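Local coordinates for protein parahox neighbor (Phaeodactylum tricornutum CCAP 1055/1, PDB 5Z5M) that probably catalyses the last two steps from 5-hydroxyisourate to (S)-allantoin, combining a hydroxyisourate hydrolase and an OHCU decarboxylase in one chain, at residues Phe21-Glu27 with Arg169-Ile174; Glu47-Gln51 with Asp276-Asp280; Arg205-Pro209 with Thr239-Tyr243. The contacts are given in a common frame with arbitrary orientation. Residue numbers count along the deposited sequence, not the author numbering.

Interaction 1 (Phe21-Glu27 with Arg169-Ile174)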
loop_
_atom_site.group_PDB
_atom_site.type_symbol
_atom_site.label_atom_id
_atom_site.label_comp_id
_atom_site.label_asym_id
_atom_site.label_seq_id
_atom_site.Cartn_x
_atom_site.Cartn_y
_atom_site.Cartn_z
ATOM N N PHE A 21 26.791 28.105 25.118
ATOM C CA PHE A 21 25.390 27.721 25.018
ATOM C C PHE A 21 25.248 26.281 24.524
ATOM O O PHE A 21 24.414 25.527 25.021
ATOM C CB PHE A 21 24.645 28.683 24.088
ATOM C CG PHE A 21 23.160 28.470 24.051
ATOM C CD1 PHE A 21 22.340 29.055 24.999
ATOM C CD2 PHE A 21 22.583 27.703 23.053
ATOM C CE1 PHE A 21 20.970 28.864 24.963
ATOM C CE2 PHE A 21 21.217 27.512 23.008
ATOM C CZ PHE A 21 20.409 28.089 23.967
ATOM N N LEU A 22 26.086 25.897 23.565
ATOM C CA LEU A 22 25.946 24.606 22.890
ATOM C C LEU A 22 26.949 23.553 23.351
ATOM O O LEU A 22 27.016 22.467 22.778
ATOM C CB LEU A 22 26.086 24.794 21.379
ATOM C CG LEU A 22 25.076 25.725 20.708
ATOM C CD1 LEU A 22 25.495 26.002 19.267
ATOM C CD2 LEU A 22 23.685 25.118 20.756
ATOM N N GLY A 23 27.724 23.865 24.382
ATOM C CA GLY A 23 28.810 22.990 24.801
ATOM C C GLY A 23 28.404 21.638 25.375
ATOM O O GLY A 23 29.231 20.725 25.468
ATOM N N GLY A 24 27.138 21.511 25.763
ATOM C CA GLY A 24 26.645 20.298 26.396
ATOM C C GLY A 24 25.662 19.511 25.545
ATOM O O GLY A 24 25.125 18.492 25.986
ATOM N N ILE A 25 25.425 19.987 24.327
ATOM C CA ILE A 25 24.554 19.296 23.375
ATOM C C ILE A 25 24.992 17.843 23.202
ATOM O O ILE A 25 24.176 16.921 23.275
ATOM C CB ILE A 25 24.552 20.001 22.006
ATOM C CG1 ILE A 25 23.905 21.390 22.108
ATOM C CG2 ILE A 25 23.832 19.153 20.973
ATOM C CD1 ILE A 25 22.617 21.429 22.929
ATOM N N TYR A 26 26.286 17.649 22.972
ATOM C CA TYR A 26 26.890 16.327 23.040
ATOM C C TYR A 26 27.641 16.219 24.364
ATOM O O TYR A 26 28.403 17.117 24.739
ATOM C CB TYR A 26 27.815 16.073 21.844
ATOM C CG TYR A 26 27.083 15.939 20.519
ATOM C CD1 TYR A 26 26.821 17.056 19.728
ATOM C CD2 TYR A 26 26.660 14.697 20.059
ATOM C CE1 TYR A 26 26.157 16.934 18.517
ATOM C CE2 TYR A 26 25.993 14.568 18.850
ATOM C CZ TYR A 26 25.742 15.691 18.086
ATOM O OH TYR A 26 25.074 15.562 16.886
ATOM N N GLU A 27 27.399 15.120 25.069
ATOM C CA GLU A 27 27.871 14.927 26.436
ATOM C C GLU A 27 29.385 14.999 26.567
ATOM O O GLU A 27 30.110 14.246 25.913
ATOM C CB GLU A 27 27.381 13.579 26.972
ATOM C CG GLU A 27 27.374 13.470 28.483
ATOM C CD GLU A 27 26.158 14.131 29.105
ATOM O OE1 GLU A 27 25.291 14.623 28.351
ATOM O OE2 GLU A 27 26.069 14.156 30.351
ATOM N N ARG A 169 17.986 17.896 22.899
ATOM C CA ARG A 169 18.525 18.941 23.760
ATOM C C ARG A 169 18.482 20.311 23.087
ATOM O O ARG A 169 18.186 21.317 23.735
ATOM C CB ARG A 169 19.953 18.601 24.174
ATOM C CG ARG A 169 20.033 17.460 25.169
ATOM C CD ARG A 169 21.472 17.024 25.368
ATOM N NE ARG A 169 21.588 15.992 26.390
ATOM C CZ ARG A 169 22.680 15.266 26.592
ATOM N NH1 ARG A 169 23.756 15.456 25.838
ATOM N NH2 ARG A 169 22.695 14.348 27.547
ATOM N N LEU A 170 18.777 20.342 21.790
ATOM C CA LEU A 170 18.702 21.577 21.010
ATOM C C LEU A 170 17.283 22.138 21.020
ATOM O O LEU A 170 17.085 23.344 21.160
ATOM C CB LEU A 170 19.155 21.341 19.563
ATOM C CG LEU A 170 20.659 21.267 19.291
ATOM C CD1 LEU A 170 20.918 20.733 17.889
ATOM C CD2 LEU A 170 21.310 22.641 19.471
ATOM N N LEU A 171 16.300 21.253 20.867
ATOM C CA LEU A 171 14.891 21.657 20.840
ATOM C C LEU A 171 14.442 22.265 22.170
ATOM O O LEU A 171 13.599 23.166 22.198
ATOM C CB LEU A 171 13.996 20.465 20.490
ATOM C CG LEU A 171 13.911 20.067 19.013
ATOM C CD1 LEU A 171 13.080 18.808 18.856
ATOM C CD2 LEU A 171 13.321 21.192 18.182
ATOM N N SER A 172 15.001 21.771 23.270
ATOM C CA SER A 172 14.576 22.221 24.593
ATOM C C SER A 172 15.256 23.528 24.996
ATOM O O SER A 172 14.737 24.274 25.826
ATOM C CB SER A 172 14.841 21.140 25.644
ATOM O OG SER A 172 16.228 20.960 25.863
ATOM N N LYS A 173 16.404 23.816 24.391
ATOM C CA LYS A 173 17.147 25.029 24.722
ATOM C C LYS A 173 16.824 26.193 23.793
ATOM O O LYS A 173 17.043 27.353 24.143
ATOM C CB LYS A 173 18.652 24.761 24.683
ATOM C CG LYS A 173 19.147 23.847 25.780
ATOM C CD LYS A 173 20.621 23.535 25.593
ATOM C CE LYS A 173 21.429 24.811 25.441
ATOM N NZ LYS A 173 21.235 25.752 26.578
ATOM N N ILE A 174 16.303 25.882 22.611
ATOM C CA ILE A 174 16.072 26.899 21.590
ATOM C C ILE A 174 14.584 27.180 21.382
ATOM O O ILE A 174 13.772 26.260 21.312
ATOM C CB ILE A 174 16.721 26.480 20.250
ATOM C CG1 ILE A 174 18.241 26.668 20.325
ATOM C CG2 ILE A 174 16.138 27.272 19.083
ATOM C CD1 ILE A 174 18.990 26.145 19.116
HETATM O O HOH W 1 25.547 13.271 24.425
#

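Interaction 2 (Glu47-Gln51 with Asp276-Asp280)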
loop_
_atom_site.group_PDB
_atom_site.type_symbol
_atom_site.label_atom_id
_atom_site.label_comp_id
_atom_site.label_asym_id
_atom_site.label_seq_id
_atom_site.Cartn_x
_atom_site.Cartn_y
_atom_site.Cartn_z
ATOM N N GLU A 47 20.671 29.012 9.271
ATOM C CA GLU A 47 19.479 29.839 9.428
ATOM C C GLU A 47 18.386 29.180 10.268
ATOM O O GLU A 47 17.512 29.867 10.794
ATOM C CB GLU A 47 18.912 30.205 8.053
ATOM C CG GLU A 47 19.824 31.083 7.208
ATOM C CD GLU A 47 19.159 31.541 5.913
ATOM O OE1 GLU A 47 18.039 31.073 5.617
ATOM O OE2 GLU A 47 19.754 32.368 5.191
ATOM N N THR A 48 18.428 27.857 10.390
ATOM C CA THR A 48 17.374 27.132 11.099
ATOM C C THR A 48 17.950 26.178 12.144
ATOM O O THR A 48 19.150 25.905 12.159
ATOM C CB THR A 48 16.495 26.319 10.126
ATOM O OG1 THR A 48 17.300 25.334 9.464
ATOM C CG2 THR A 48 15.839 27.224 9.094
ATOM N N ILE A 49 17.094 25.664 13.019
ATOM C CA ILE A 49 17.569 24.734 14.032
ATOM C C ILE A 49 17.976 23.415 13.364
ATOM O O ILE A 49 18.912 22.748 13.815
ATOM C CB ILE A 49 16.513 24.505 15.141
ATOM C CG1 ILE A 49 17.117 23.702 16.299
ATOM C CG2 ILE A 49 15.265 23.842 14.587
ATOM C CD1 ILE A 49 16.191 23.543 17.480
ATOM N N SER A 50 17.317 23.071 12.260
ATOM C CA SER A 50 17.695 21.891 11.481
ATOM C C SER A 50 19.129 21.991 10.985
ATOM O O SER A 50 19.915 21.051 11.118
ATOM C CB SER A 50 16.763 21.702 10.284
ATOM O OG SER A 50 15.466 21.334 10.700
ATOM N N GLN A 51 19.464 23.139 10.404
ATOM C CA GLN A 51 20.803 23.361 9.876
ATOM C C GLN A 51 21.851 23.368 10.986
ATOM O O GLN A 51 22.975 22.902 10.794
ATOM C CB GLN A 51 20.847 24.672 9.088
ATOM C CG GLN A 51 20.077 24.612 7.776
ATOM C CD GLN A 51 19.926 25.969 7.120
ATOM O OE1 GLN A 51 20.207 26.999 7.727
ATOM N NE2 GLN A 51 19.474 25.976 5.873
ATOM N N ASP A 276 8.560 15.315 14.384
ATOM C CA ASP A 276 9.856 15.382 15.055
ATOM C C ASP A 276 10.630 16.679 14.779
ATOM O O ASP A 276 11.551 17.013 15.517
ATOM C CB ASP A 276 10.709 14.183 14.644
ATOM C CG ASP A 276 12.030 14.117 15.397
ATOM O OD1 ASP A 276 12.006 13.956 16.637
ATOM O OD2 ASP A 276 13.093 14.238 14.749
ATOM N N ASN A 277 10.264 17.407 13.730
ATOM C CA ASN A 277 11.044 18.578 13.319
ATOM C C ASN A 277 10.149 19.735 12.870
ATOM O O ASN A 277 9.519 19.667 11.819
ATOM C CB ASN A 277 12.027 18.190 12.200
ATOM C CG ASN A 277 12.953 19.338 11.790
ATOM O OD1 ASN A 277 12.702 20.498 12.095
ATOM N ND2 ASN A 277 14.035 19.004 11.091
ATOM N N PRO A 278 10.126 20.820 13.657
ATOM C CA PRO A 278 9.234 21.959 13.411
ATOM C C PRO A 278 9.591 22.779 12.166
ATOM O O PRO A 278 8.790 23.626 11.771
ATOM C CB PRO A 278 9.388 22.802 14.682
ATOM C CG PRO A 278 10.720 22.436 15.234
ATOM C CD PRO A 278 10.958 21.006 14.859
ATOM N N ASP A 279 10.768 22.539 11.585
ATOM C CA ASP A 279 11.183 23.173 10.330
ATOM C C ASP A 279 10.571 22.527 9.091
ATOM O O ASP A 279 10.461 23.165 8.040
ATOM C CB ASP A 279 12.709 23.126 10.174
ATOM C CG ASP A 279 13.434 24.069 11.113
ATOM O OD1 ASP A 279 12.892 25.154 11.426
ATOM O OD2 ASP A 279 14.571 23.729 11.511
ATOM N N ASP A 280 10.196 21.254 9.208
ATOM C CA ASP A 280 9.857 20.442 8.038
ATOM C C ASP A 280 8.420 20.574 7.562
ATOM O O ASP A 280 7.520 20.897 8.335
ATOM C CB ASP A 280 10.132 18.961 8.319
ATOM C CG ASP A 280 11.605 18.616 8.274
ATOM O OD1 ASP A 280 12.404 19.457 7.811
ATOM O OD2 ASP A 280 11.961 17.497 8.697
HETATM O O HOH W 2 14.504 26.933 12.943
#

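Interaction 3 (Arg205-Pro209 with Thr239-Tyr243)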
loop_
_atom_site.group_PDB
_atom_site.type_symbol
_atom_site.label_atom_id
_atom_site.label_comp_id
_atom_site.label_asym_id
_atom_site.label_seq_id
_atom_site.Cartn_x
_atom_site.Cartn_y
_atom_site.Cartn_z
ATOM N N ARG A 205 -3.985 16.778 19.020
ATOM C CA ARG A 205 -2.643 16.573 19.560
ATOM C C ARG A 205 -2.745 15.694 20.802
ATOM O O ARG A 205 -3.503 15.999 21.721
ATOM C CB ARG A 205 -1.967 17.899 19.904
ATOM C CG ARG A 205 -0.497 17.742 20.317
ATOM C CD ARG A 205 0.135 19.073 20.716
ATOM N NE ARG A 205 0.290 19.978 19.582
ATOM C CZ ARG A 205 -0.445 21.068 19.383
ATOM N NH1 ARG A 205 -1.390 21.412 20.249
ATOM N NH2 ARG A 205 -0.225 21.827 18.319
ATOM N N LEU A 206 -1.991 14.601 20.825
ATOM C CA LEU A 206 -2.074 13.650 21.933
ATOM C C LEU A 206 -0.992 13.889 22.972
ATOM O O LEU A 206 -1.182 13.596 24.152
ATOM C CB LEU A 206 -1.981 12.212 21.425
ATOM C CG LEU A 206 -3.031 11.753 20.407
ATOM C CD1 LEU A 206 -2.968 10.241 20.236
ATOM C CD2 LEU A 206 -4.424 12.196 20.810
ATOM N N SER A 207 0.145 14.414 22.527
ATOM C CA SER A 207 1.266 14.684 23.422
ATOM C C SER A 207 2.157 15.772 22.822
ATOM O O SER A 207 2.156 15.969 21.602
ATOM C CB SER A 207 2.066 13.404 23.695
ATOM O OG SER A 207 2.878 13.056 22.589
ATOM N N PRO A 208 2.893 16.512 23.672
ATOM C CA PRO A 208 2.931 16.429 25.138
ATOM C C PRO A 208 1.614 16.878 25.770
ATOM O O PRO A 208 0.951 17.757 25.220
ATOM C CB PRO A 208 4.075 17.375 25.511
ATOM C CG PRO A 208 4.114 18.364 24.402
ATOM C CD PRO A 208 3.766 17.587 23.166
ATOM N N PRO A 209 1.241 16.273 26.908
ATOM C CA PRO A 209 -0.063 16.487 27.551
ATOM C C PRO A 209 -0.431 17.960 27.755
ATOM O O PRO A 209 -1.616 18.291 27.761
ATOM C CB PRO A 209 0.088 15.773 28.906
ATOM C CG PRO A 209 1.551 15.460 29.047
ATOM C CD PRO A 209 2.065 15.313 27.657
ATOM N N THR A 239 4.036 21.898 16.186
ATOM C CA THR A 239 5.022 21.638 17.228
ATOM C C THR A 239 5.334 20.149 17.361
ATOM O O THR A 239 4.491 19.306 17.062
ATOM C CB THR A 239 4.538 22.166 18.593
ATOM O OG1 THR A 239 3.279 21.562 18.920
ATOM C CG2 THR A 239 4.366 23.673 18.546
ATOM N N VAL A 240 6.550 19.840 17.808
ATOM C CA VAL A 240 6.962 18.461 18.054
ATOM C C VAL A 240 5.992 17.776 19.017
ATOM O O VAL A 240 5.609 18.349 20.039
ATOM C CB VAL A 240 8.401 18.402 18.620
ATOM C CG1 VAL A 240 8.752 16.989 19.086
ATOM C CG2 VAL A 240 9.397 18.890 17.577
ATOM N N GLY A 241 5.576 16.560 18.673
ATOM C CA GLY A 241 4.677 15.800 19.519
ATOM C C GLY A 241 3.943 14.703 18.775
ATOM O O GLY A 241 4.243 14.418 17.616
ATOM N N GLN A 242 2.983 14.077 19.448
ATOM C CA GLN A 242 2.196 13.028 18.831
ATOM C C GLN A 242 0.812 13.549 18.473
ATOM O O GLN A 242 0.183 14.253 19.262
ATOM C CB GLN A 242 2.084 11.818 19.763
ATOM C CG GLN A 242 1.456 10.613 19.115
ATOM C CD GLN A 242 1.366 9.427 20.058
ATOM O OE1 GLN A 242 0.984 9.568 21.222
ATOM N NE2 GLN A 242 1.731 8.251 19.561
ATOM N N TYR A 243 0.344 13.198 17.281
ATOM C CA TYR A 243 -0.958 13.652 16.784
ATOM C C TYR A 243 -1.838 12.489 16.325
ATOM O O TYR A 243 -1.359 11.368 16.151
ATOM C CB TYR A 243 -0.766 14.641 15.626
ATOM C CG TYR A 243 -0.073 15.935 16.012
ATOM C CD1 TYR A 243 1.304 15.979 16.203
ATOM C CD2 TYR A 243 -0.794 17.115 16.164
ATOM C CE1 TYR A 243 1.943 17.156 16.561
ATOM C CE2 TYR A 243 -0.162 18.303 16.522
ATOM C CZ TYR A 243 1.207 18.318 16.712
ATOM O OH TYR A 243 1.848 19.487 17.064
#

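Interaction 1 (Phe21-Glu27 with Arg169-Ile174)
A long side chain can serve a helix twice, packing with its methylenes and pairing with its charged tip, and Arg169 and Lys173, one helical turn apart, both do so here: Ile25 CD1 lies 4.1 Å from Arg169 CB and 3.9 Å from Lys173 CD. Arg169 starts from chi1 m and runs on extended (chi2 and chi3 both t), carrying its guanidinium beyond Ile25 to the far end of segment 21-27. There Arg169 NH1 donates to Ile25 O at 3.0 Å, while Arg169 NH2 meets Glu27 OE1 at 2.7 Å in a salt bridge. Glu27, chi1 t and chi2 p, folds its carboxylate back to receive it. A water accepts from Glu27 N (2.7 Å) and, weakly, from Arg169 NH1 (3.2 Å). Lys173 behaves differently: with chi3 and chi4 both p it curls and sets NZ over the face of the Phe21 ring, 3.6 Å from the centroid, a cation-pi contact joined by a CH-pi contact from CE at 3.8 Å. Leu170 CD2 packs against Leu22 CD2 (3.7 Å) and Ile25 CD1 (3.9 Å); the type I turn from Leu22 to Ile25 lets both meet Leu170. Within the helical OHCU decarboxylase part, the contact fastens the end of helix 15-22 and its following turn to the C-terminal end of helix 151-173, with helix 49-61 packing on Ile25, Leu170 and Ile174, and helix 7-11 covering Phe21 and Leu22.

Interaction 2 (Glu47-Gln51 with Asp276-Asp280)
The first turn of a helix leaves backbone NH groups without helical partners, and a neighbouring acidic loop can supply acceptors. Segment 276-280 does this for helix 49-61. Asp276 opens it, its backbone O taken by Trp167 and its side chain by Gln263 of a second subunit. Asn277 has two roles: its OD1 accepts from Asp279 N at 2.9 Å, an Asx turn, and its ND2 donates to Ser50 OG at 2.8 Å. Pro278 continues the type I turn from Asn277 to Asp280. Asp279 then points at the helix: its OD2 accepts from Ser50 N (2.9 Å) and Ser50 OG (2.7 Å), while its OD1 accepts from a water (2.8 Å) that itself accepts from Ile49 N (2.9 Å). Asp280 closes the turn, its N bonded to Asn277 O at 3.1 Å. Thr48, the N-cap, and Gln51 form a capping box, Gln51 N donating to Thr48 OG1 at 3.2 Å and Thr48 N weakly to Gln51 OE1 at 3.3 Å. The contact joins the decarboxylase part to the transthyretin-family part, linking the N-terminus of helix 49-61 to the connection between strands 268-275 and 281-289, with Trp167 of helix 151-173 packing against Ile49, Ser50 and Asn277.

Interaction 3 (Arg205-Pro209 with Thr239-Tyr243)
In a regular antiparallel pair each residue faces one partner; where one strand inserts an extra residue, a single carbonyl can serve two donors. Gln242 O does so here, accepting from Leu206 N at 2.7 Å and from Ser207 N at 3.3 Å. In return Gln242 N donates to Ser207 O at 3.0 Å and, more weakly, to Ser207 OG at 3.3 Å. Arg205 and Tyr243 form the neighbouring non-hydrogen-bonded pair, and their side chains meet on one face of the sheet. Arg205 CG lies over the Tyr243 ring, 4.1 Å from its centroid. The chain then bends so that Arg205 NE donates to Tyr243 OH at 3.0 Å. A weak second bond runs from Arg205 NH2 to Tyr243 OH at 3.4 Å. Tyr243 OH in turn donates a hydrogen bond to Thr239 O at 2.6 Å. The rest of the guanidinium is met by backbone oxygens, Met211 O for NH1 and, weakly, Glu237 O for NH2; these acceptors, a hydroxyl and two carbonyls, are neutral. Gly241 is required by space: a CB would clash with Ser207 O, which instead lies 3.3 Å from Gly241 CA in a CA-H...O contact, and independently the backbone angles would jam it against Val240 O. Beyond Ser207 a cis peptide bond leads into Pro208, whose CD approaches Val240 O at 3.7 Å. Leu206 and Ser207 together opposite Gln242 define a classic beta bulge, placed where strands 200-207 and 241-248 pair within an antiparallel sheet of the transthyretin-like HIU hydrolase domain.

Overall arrangement
The three contacts step across a fused protein, from the helical decarboxylase part to the transthyretin-like part. Interaction 1 belongs to the first and interaction 3 to the second, their centres about 21 Å apart; interaction 2 bridges the two, about 14 Å from interaction 1 and 17 Å from interaction 3. Along the chain, interactions 1 and 2 cross, their segments alternating, whereas interaction 3 closes between the two segments of interaction 2. Physical continuity comes from Leu171 on helix 151-173, which touches Ile49, Pro278 and Val240, and from Val240, which also packs on Pro278. The two family domains are thus directly packed together as well as covalently linked.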